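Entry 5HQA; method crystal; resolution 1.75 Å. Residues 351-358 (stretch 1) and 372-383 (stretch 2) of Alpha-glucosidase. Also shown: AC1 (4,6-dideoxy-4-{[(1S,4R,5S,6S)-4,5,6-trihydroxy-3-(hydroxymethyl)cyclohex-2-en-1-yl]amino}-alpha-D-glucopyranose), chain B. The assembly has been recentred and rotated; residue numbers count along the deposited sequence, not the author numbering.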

ATOM      1  N   VAL A 351      17.885  18.604   9.389  1.00 23.90           N
ATOM      2  CA  VAL A 351      16.529  18.081   9.284  1.00 19.89           C
ATOM      3  C   VAL A 351      15.892  18.677   8.043  1.00 20.75           C
ATOM      4  O   VAL A 351      15.936  19.895   7.844  1.00 23.91           O
ATOM      5  CB  VAL A 351      15.702  18.436  10.530  1.00 20.94           C
ATOM      6  CG1 VAL A 351      14.255  17.954  10.353  1.00 20.19           C
ATOM      7  CG2 VAL A 351      16.357  17.864  11.778  1.00 21.02           C
ATOM      8  N   GLN A 352      15.285  17.845   7.213  1.00 19.48           N
ATOM      9  CA  GLN A 352      14.747  18.389   5.980  1.00 22.51           C
ATOM     10  C   GLN A 352      13.285  18.775   6.119  1.00 22.99           C
ATOM     11  O   GLN A 352      12.547  18.224   6.939  1.00 23.03           O
ATOM     12  CB  GLN A 352      14.924  17.402   4.837  1.00 28.10           C
ATOM     13  CG  GLN A 352      16.257  17.609   4.167  1.00 32.75           C
ATOM     14  CD  GLN A 352      16.458  16.631   3.092  1.00 34.07           C
ATOM     15  OE1 GLN A 352      16.562  15.440   3.360  1.00 43.19           O
ATOM     16  NE2 GLN A 352      16.479  17.100   1.850  1.00 30.14           N
ATOM     17  N   LEU A 353      12.884  19.764   5.328  1.00 20.02           N
ATOM     18  CA  LEU A 353      11.470  20.031   5.127  1.00 18.23           C
ATOM     19  C   LEU A 353      10.908  18.991   4.166  1.00 19.40           C
ATOM     20  O   LEU A 353      11.516  18.703   3.129  1.00 20.24           O
ATOM     21  CB  LEU A 353      11.273  21.441   4.570  1.00 19.33           C
ATOM     22  CG  LEU A 353       9.861  21.864   4.174  1.00 20.49           C
ATOM     23  CD1 LEU A 353       8.961  21.959   5.394  1.00 21.62           C
ATOM     24  CD2 LEU A 353       9.913  23.197   3.442  1.00 22.12           C
ATOM     25  N   ILE A 354       9.770  18.403   4.519  1.00 15.77           N
ATOM     26  CA  ILE A 354       9.056  17.497   3.630  1.00 15.78           C
ATOM     27  C   ILE A 354       7.918  18.293   3.003  1.00 17.91           C
ATOM     28  O   ILE A 354       7.125  18.920   3.715  1.00 16.66           O
ATOM     29  CB  ILE A 354       8.553  16.254   4.382  1.00 14.36           C
ATOM     30  CG1 ILE A 354       9.755  15.409   4.807  1.00 16.02           C
ATOM     31  CG2 ILE A 354       7.593  15.447   3.534  1.00 12.94           C
ATOM     32  CD1 ILE A 354       9.419  14.344   5.813  1.00 17.58           C
ATOM     33  N   GLY A 355       7.873  18.315   1.664  1.00 15.53           N
ATOM     34  CA  GLY A 355       6.913  19.139   0.959  1.00 15.54           C
ATOM     35  C   GLY A 355       5.516  18.539   0.968  1.00 15.57           C
ATOM     36  O   GLY A 355       5.303  17.379   1.328  1.00 14.57           O
ATOM     37  N   HIS A 356       4.545  19.355   0.562  1.00 15.46           N
ATOM     38  CA  HIS A 356       3.148  18.934   0.603  1.00 15.66           C
ATOM     39  C   HIS A 356       2.389  19.615  -0.519  1.00 14.52           C
ATOM     40  O   HIS A 356       2.384  20.848  -0.601  1.00 15.21           O
ATOM     41  CB  HIS A 356       2.495  19.264   1.946  1.00 13.27           C
ATOM     42  CG  HIS A 356       1.108  18.719   2.073  1.00 15.13           C
ATOM     43  ND1 HIS A 356       0.021  19.506   2.387  1.00 14.93           N
ATOM     44  CD2 HIS A 356       0.630  17.462   1.905  1.00 14.96           C
ATOM     45  CE1 HIS A 356      -1.067  18.754   2.424  1.00 15.24           C
ATOM     46  NE2 HIS A 356      -0.725  17.508   2.136  1.00 14.92           N
ATOM     47  N   HIS A 357       1.736  18.810  -1.357  1.00 12.88           N
ATOM     48  CA  HIS A 357       0.953  19.268  -2.504  1.00 13.53           C
ATOM     49  C   HIS A 357      -0.430  18.634  -2.398  1.00 14.70           C
ATOM     50  O   HIS A 357      -0.643  17.549  -2.939  1.00 15.23           O
ATOM     51  CB  HIS A 357       1.616  18.877  -3.827  1.00 13.18           C
ATOM     52  CG  HIS A 357       2.879  19.619  -4.125  1.00 14.39           C
ATOM     53  ND1 HIS A 357       3.765  19.201  -5.092  1.00 16.39           N
ATOM     54  CD2 HIS A 357       3.404  20.750  -3.598  1.00 16.31           C
ATOM     55  CE1 HIS A 357       4.786  20.039  -5.144  1.00 17.84           C
ATOM     56  NE2 HIS A 357       4.589  20.990  -4.249  1.00 18.05           N
ATOM     57  N   GLU A 358      -1.362  19.292  -1.708  1.00 15.16           N
ATOM     58  CA  GLU A 358      -2.759  18.869  -1.727  1.00 14.45           C
ATOM     59  C   GLU A 358      -3.471  19.529  -2.903  1.00 15.54           C
ATOM     60  O   GLU A 358      -3.390  20.750  -3.077  1.00 15.44           O
ATOM     61  CB  GLU A 358      -3.467  19.232  -0.419  1.00 13.43           C
ATOM     62  CG  GLU A 358      -4.975  18.945  -0.435  1.00 13.20           C
ATOM     63  CD  GLU A 358      -5.293  17.463  -0.642  1.00 16.25           C
ATOM     64  OE1 GLU A 358      -4.850  16.626   0.178  1.00 18.75           O
ATOM     65  OE2 GLU A 358      -5.982  17.124  -1.632  1.00 13.61           O
ATOM     66  N   ASP A 372       7.054  24.173 -11.868  1.00 21.54           N
ATOM     67  CA  ASP A 372       7.510  25.249 -10.992  1.00 22.64           C
ATOM     68  C   ASP A 372       7.544  24.803  -9.531  1.00 22.74           C
ATOM     69  O   ASP A 372       8.438  25.204  -8.772  1.00 22.93           O
ATOM     70  CB  ASP A 372       6.605  26.472 -11.150  1.00 24.07           C
ATOM     71  CG  ASP A 372       6.737  27.131 -12.519  1.00 31.08           C
ATOM     72  OD1 ASP A 372       7.773  26.935 -13.190  1.00 30.67           O
ATOM     73  OD2 ASP A 372       5.804  27.859 -12.919  1.00 33.09           O
ATOM     74  N   ALA A 373       6.572  23.983  -9.115  1.00 20.38           N
ATOM     75  CA  ALA A 373       6.517  23.537  -7.727  1.00 20.53           C
ATOM     76  C   ALA A 373       7.725  22.676  -7.374  1.00 21.86           C
ATOM     77  O   ALA A 373       8.330  22.848  -6.309  1.00 22.22           O
ATOM     78  CB  ALA A 373       5.216  22.769  -7.476  1.00 15.92           C
ATOM     79  N   PHE A 374       8.096  21.747  -8.259  1.00 19.61           N
ATOM     80  CA  PHE A 374       9.235  20.881  -7.969  1.00 19.62           C
ATOM     81  C   PHE A 374      10.550  21.639  -8.094  1.00 20.64           C
ATOM     82  O   PHE A 374      11.495  21.361  -7.348  1.00 22.83           O
ATOM     83  CB  PHE A 374       9.221  19.651  -8.890  1.00 18.31           C
ATOM     84  CG  PHE A 374       8.218  18.590  -8.479  1.00 20.35           C
ATOM     85  CD1 PHE A 374       7.932  18.363  -7.143  1.00 20.77           C
ATOM     86  CD2 PHE A 374       7.566  17.819  -9.436  1.00 26.51           C
ATOM     87  CE1 PHE A 374       7.010  17.392  -6.762  1.00 23.27           C
ATOM     88  CE2 PHE A 374       6.642  16.846  -9.060  1.00 26.82           C
ATOM     89  CZ  PHE A 374       6.363  16.639  -7.719  1.00 24.05           C
ATOM     90  N   ALA A 375      10.627  22.605  -9.012  1.00 19.77           N
ATOM     91  CA  ALA A 375      11.817  23.445  -9.083  1.00 23.69           C
ATOM     92  C   ALA A 375      12.018  24.208  -7.782  1.00 24.36           C
ATOM     93  O   ALA A 375      13.145  24.309  -7.279  1.00 25.26           O
ATOM     94  CB  ALA A 375      11.715  24.409 -10.262  1.00 23.07           C
ATOM     95  N   LEU A 376      10.935  24.749  -7.220  1.00 22.77           N
ATOM     96  CA  LEU A 376      11.032  25.440  -5.938  1.00 23.83           C
ATOM     97  C   LEU A 376      11.530  24.495  -4.854  1.00 23.09           C
ATOM     98  O   LEU A 376      12.422  24.837  -4.069  1.00 21.07           O
ATOM     99  CB  LEU A 376       9.673  26.027  -5.553  1.00 21.49           C
ATOM    100  CG  LEU A 376       9.577  26.551  -4.116  1.00 23.76           C
ATOM    101  CD1 LEU A 376      10.559  27.692  -3.878  1.00 24.00           C
ATOM    102  CD2 LEU A 376       8.152  26.988  -3.795  1.00 23.89           C
ATOM    103  N   TYR A 377      10.967  23.289  -4.807  1.00 21.29           N
ATOM    104  CA  TYR A 377      11.370  22.341  -3.781  1.00 18.48           C
ATOM    105  C   TYR A 377      12.813  21.886  -3.973  1.00 22.16           C
ATOM    106  O   TYR A 377      13.564  21.775  -2.995  1.00 22.30           O
ATOM    107  CB  TYR A 377      10.410  21.160  -3.780  1.00 16.60           C
ATOM    108  CG  TYR A 377       9.211  21.372  -2.889  1.00 19.66           C
ATOM    109  CD1 TYR A 377       9.207  22.364  -1.909  1.00 19.23           C
ATOM    110  CD2 TYR A 377       8.088  20.571  -3.015  1.00 15.36           C
ATOM    111  CE1 TYR A 377       8.105  22.543  -1.075  1.00 17.71           C
ATOM    112  CE2 TYR A 377       6.992  20.738  -2.192  1.00 14.97           C
ATOM    113  CZ  TYR A 377       6.998  21.718  -1.229  1.00 17.98           C
ATOM    114  OH  TYR A 377       5.885  21.851  -0.421  1.00 17.68           O
ATOM    115  N   GLU A 378      13.229  21.632  -5.219  1.00 21.23           N
ATOM    116  CA  GLU A 378      14.622  21.263  -5.445  1.00 23.45           C
ATOM    117  C   GLU A 378      15.552  22.380  -4.995  1.00 27.08           C
ATOM    118  O   GLU A 378      16.547  22.132  -4.303  1.00 27.84           O
ATOM    119  CB  GLU A 378      14.869  20.920  -6.915  1.00 25.56           C
ATOM    120  CG  GLU A 378      16.299  20.417  -7.147  1.00 32.59           C
ATOM    121  CD  GLU A 378      16.539  19.789  -8.521  1.00 41.98           C
ATOM    122  OE1 GLU A 378      15.839  20.148  -9.495  1.00 40.66           O
ATOM    123  OE2 GLU A 378      17.448  18.931  -8.622  1.00 47.76           O
ATOM    124  N   LYS A 379      15.218  23.625  -5.346  1.00 26.65           N
ATOM    125  CA  LYS A 379      15.989  24.775  -4.886  1.00 28.00           C
ATOM    126  C   LYS A 379      15.994  24.875  -3.366  1.00 27.69           C
ATOM    127  O   LYS A 379      16.961  25.364  -2.776  1.00 27.93           O
ATOM    128  CB  LYS A 379      15.419  26.046  -5.516  1.00 29.05           C
ATOM    129  CG  LYS A 379      15.950  27.345  -4.946  1.00 36.05           C
ATOM    130  CD  LYS A 379      15.185  28.545  -5.487  1.00 42.50           C
ATOM    131  CE  LYS A 379      15.754  29.847  -4.934  1.00 51.40           C
ATOM    132  NZ  LYS A 379      15.038  31.046  -5.457  1.00 56.10           N
ATOM    133  N   SER A 380      14.941  24.395  -2.712  1.00 26.35           N
ATOM    134  CA  SER A 380      14.798  24.525  -1.269  1.00 27.94           C
ATOM    135  C   SER A 380      15.293  23.307  -0.494  1.00 25.07           C
ATOM    136  O   SER A 380      14.960  23.175   0.689  1.00 25.69           O
ATOM    137  CB  SER A 380      13.331  24.794  -0.915  1.00 28.06           C
ATOM    138  OG  SER A 380      12.864  25.968  -1.560  1.00 30.31           O
ATOM    139  N   ASN A 381      16.052  22.407  -1.125  1.00 23.48           N
ATOM    140  CA  ASN A 381      16.598  21.239  -0.428  1.00 28.85           C
ATOM    141  C   ASN A 381      15.485  20.303   0.076  1.00 24.45           C
ATOM    142  O   ASN A 381      15.613  19.661   1.123  1.00 25.75           O
ATOM    143  CB  ASN A 381      17.518  21.692   0.723  1.00 38.60           C
ATOM    144  CG  ASN A 381      18.270  20.541   1.393  1.00 45.79           C
ATOM    145  OD1 ASN A 381      18.693  19.584   0.731  1.00 48.68           O
ATOM    146  ND2 ASN A 381      18.434  20.632   2.725  1.00 43.01           N
ATOM    147  N   VAL A 382      14.372  20.216  -0.651  1.00 19.14           N
ATOM    148  CA  VAL A 382      13.273  19.312  -0.309  1.00 18.65           C
ATOM    149  C   VAL A 382      13.424  18.043  -1.143  1.00 21.14           C
ATOM    150  O   VAL A 382      13.439  18.107  -2.378  1.00 23.27           O
ATOM    151  CB  VAL A 382      11.904  19.975  -0.541  1.00 17.02           C
ATOM    152  CG1 VAL A 382      10.768  18.949  -0.411  1.00 16.10           C
ATOM    153  CG2 VAL A 382      11.695  21.136   0.442  1.00 19.81           C
ATOM    154  N   SER A 383      13.536  16.888  -0.473  1.00 19.38           N
ATOM    155  CA  SER A 383      13.747  15.606  -1.138  1.00 18.55           C
ATOM    156  C   SER A 383      12.531  14.688  -1.156  1.00 19.07           C
ATOM    157  O   SER A 383      12.522  13.728  -1.933  1.00 17.86           O
ATOM    158  CB  SER A 383      14.898  14.841  -0.472  1.00 20.69           C
ATOM    159  OG  SER A 383      16.130  15.490  -0.702  1.00 30.11           O
TER
HETATM  160  C1  AC1 B   3     -11.472  13.642   3.802  1.00 28.84           C
HETATM  161  O2  AC1 B   3     -11.607  11.470   2.803  1.00 22.59           O
HETATM  162  C2  AC1 B   3     -10.720  12.583   3.009  1.00 22.81           C
HETATM  163  C4A AC1 B   3      -3.906  15.247   5.022  1.00 15.05           C
HETATM  164  C3  AC1 B   3      -9.455  12.160   3.706  1.00 17.22           C
HETATM  165  O3  AC1 B   3      -8.806  11.108   2.970  1.00 15.78           O
HETATM  166  C4  AC1 B   3      -8.551  13.350   3.892  1.00 15.63           C
HETATM  167  N4A AC1 B   3      -7.160  12.984   4.307  1.00 14.18           N
HETATM  168  C5  AC1 B   3      -9.297  14.114   4.974  1.00 23.06           C
HETATM  169  O5  AC1 B   3     -10.537  14.671   4.369  1.00 25.95           O
HETATM  170  C6  AC1 B   3      -8.527  15.235   5.601  1.00 22.42           C
HETATM  171  C1B AC1 B   3      -6.067  13.643   3.506  1.00 19.62           C
HETATM  172  C2B AC1 B   3      -4.577  13.085   4.012  1.00 19.86           C
HETATM  173  O2B AC1 B   3      -4.636  11.659   4.032  1.00 13.05           O
HETATM  174  C3B AC1 B   3      -4.206  13.657   5.241  1.00 18.63           C
HETATM  175  O3B AC1 B   3      -3.010  13.064   5.806  1.00 17.17           O
HETATM  176  O4  AC1 B   3      -3.659  15.873   6.266  1.00 14.28           O
HETATM  177  C5B AC1 B   3      -4.978  15.937   4.342  1.00 14.41           C
HETATM  178  C7B AC1 B   3      -6.087  15.067   3.529  1.00 14.01           C
HETATM  179  C6B AC1 B   3      -4.711  17.385   3.902  1.00 15.74           C
HETATM  180  O6B AC1 B   3      -3.850  17.345   2.808  1.00 22.24           O
HETATM  181  O   HOH W   1      12.568  16.397   2.088  1.00 19.77           O
HETATM  182  O   HOH W   2      14.864  20.887   3.527  1.00 30.24           O
HETATM  183  O   HOH W   3       6.244  23.274  -4.136  1.00 17.34           O

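A strand and a helix that pack side by side often share few direct polar links, and this pair from an alpha-glucosidase shows how a few well-placed side chains suffice. Strand 352-358 runs antiparallel to helix 372-379, the axes 10.2 Å apart at closest approach, and together the two stretches bury 484 Å². Three residues, His357, Gln352 and Tyr377, cover the most surface.

His357 points toward the helix, and its flat ring fits among Ala373, Phe374 and Tyr377. The imidazole lies close to the small Ala373, CE1 of His357 being 3.6 Å from CB of Ala373. The ring is nearly parallel to that of Tyr377 (8°), but the two are slid apart and barely overlap; NE2 of His357 is 3.2 Å from CE2 of Tyr377. The oxygen of a water lies 2.8 Å from His357 NE2 and 3.0 Å from Ala373 O, to which it donates, so the buried nitrogen keeps a polar partner.

Tyr377 also reaches the strand backbone. Tyr377 OH accepts a hydrogen bond from His356 N at 3.0 Å, and this approach depends on Gly355: an ideal CB there would lie 2.2 Å from Tyr377 CE2, a clash. The absent side chain thus leaves room for the ring.

At the other end, beyond the helix, Gln352 exploits the two hydrogens of its amide. Gln352 NE2 donates to Asn381 O at 2.8 Å and to Ser383 OG at 3.0 Å, gripping the turn through one backbone and one side-chain acceptor. Waters extend the grip: one bridges Leu353 N to Asn381 O, another Leu353 O to Ser383 N. Between these polar links the buried Val382 supplies apolar packing, Val382 CG2 lying 4.1 Å from Leu353 CD2. Val382 CG1 rests against the strand backbone, 3.6 Å from Gly355 N.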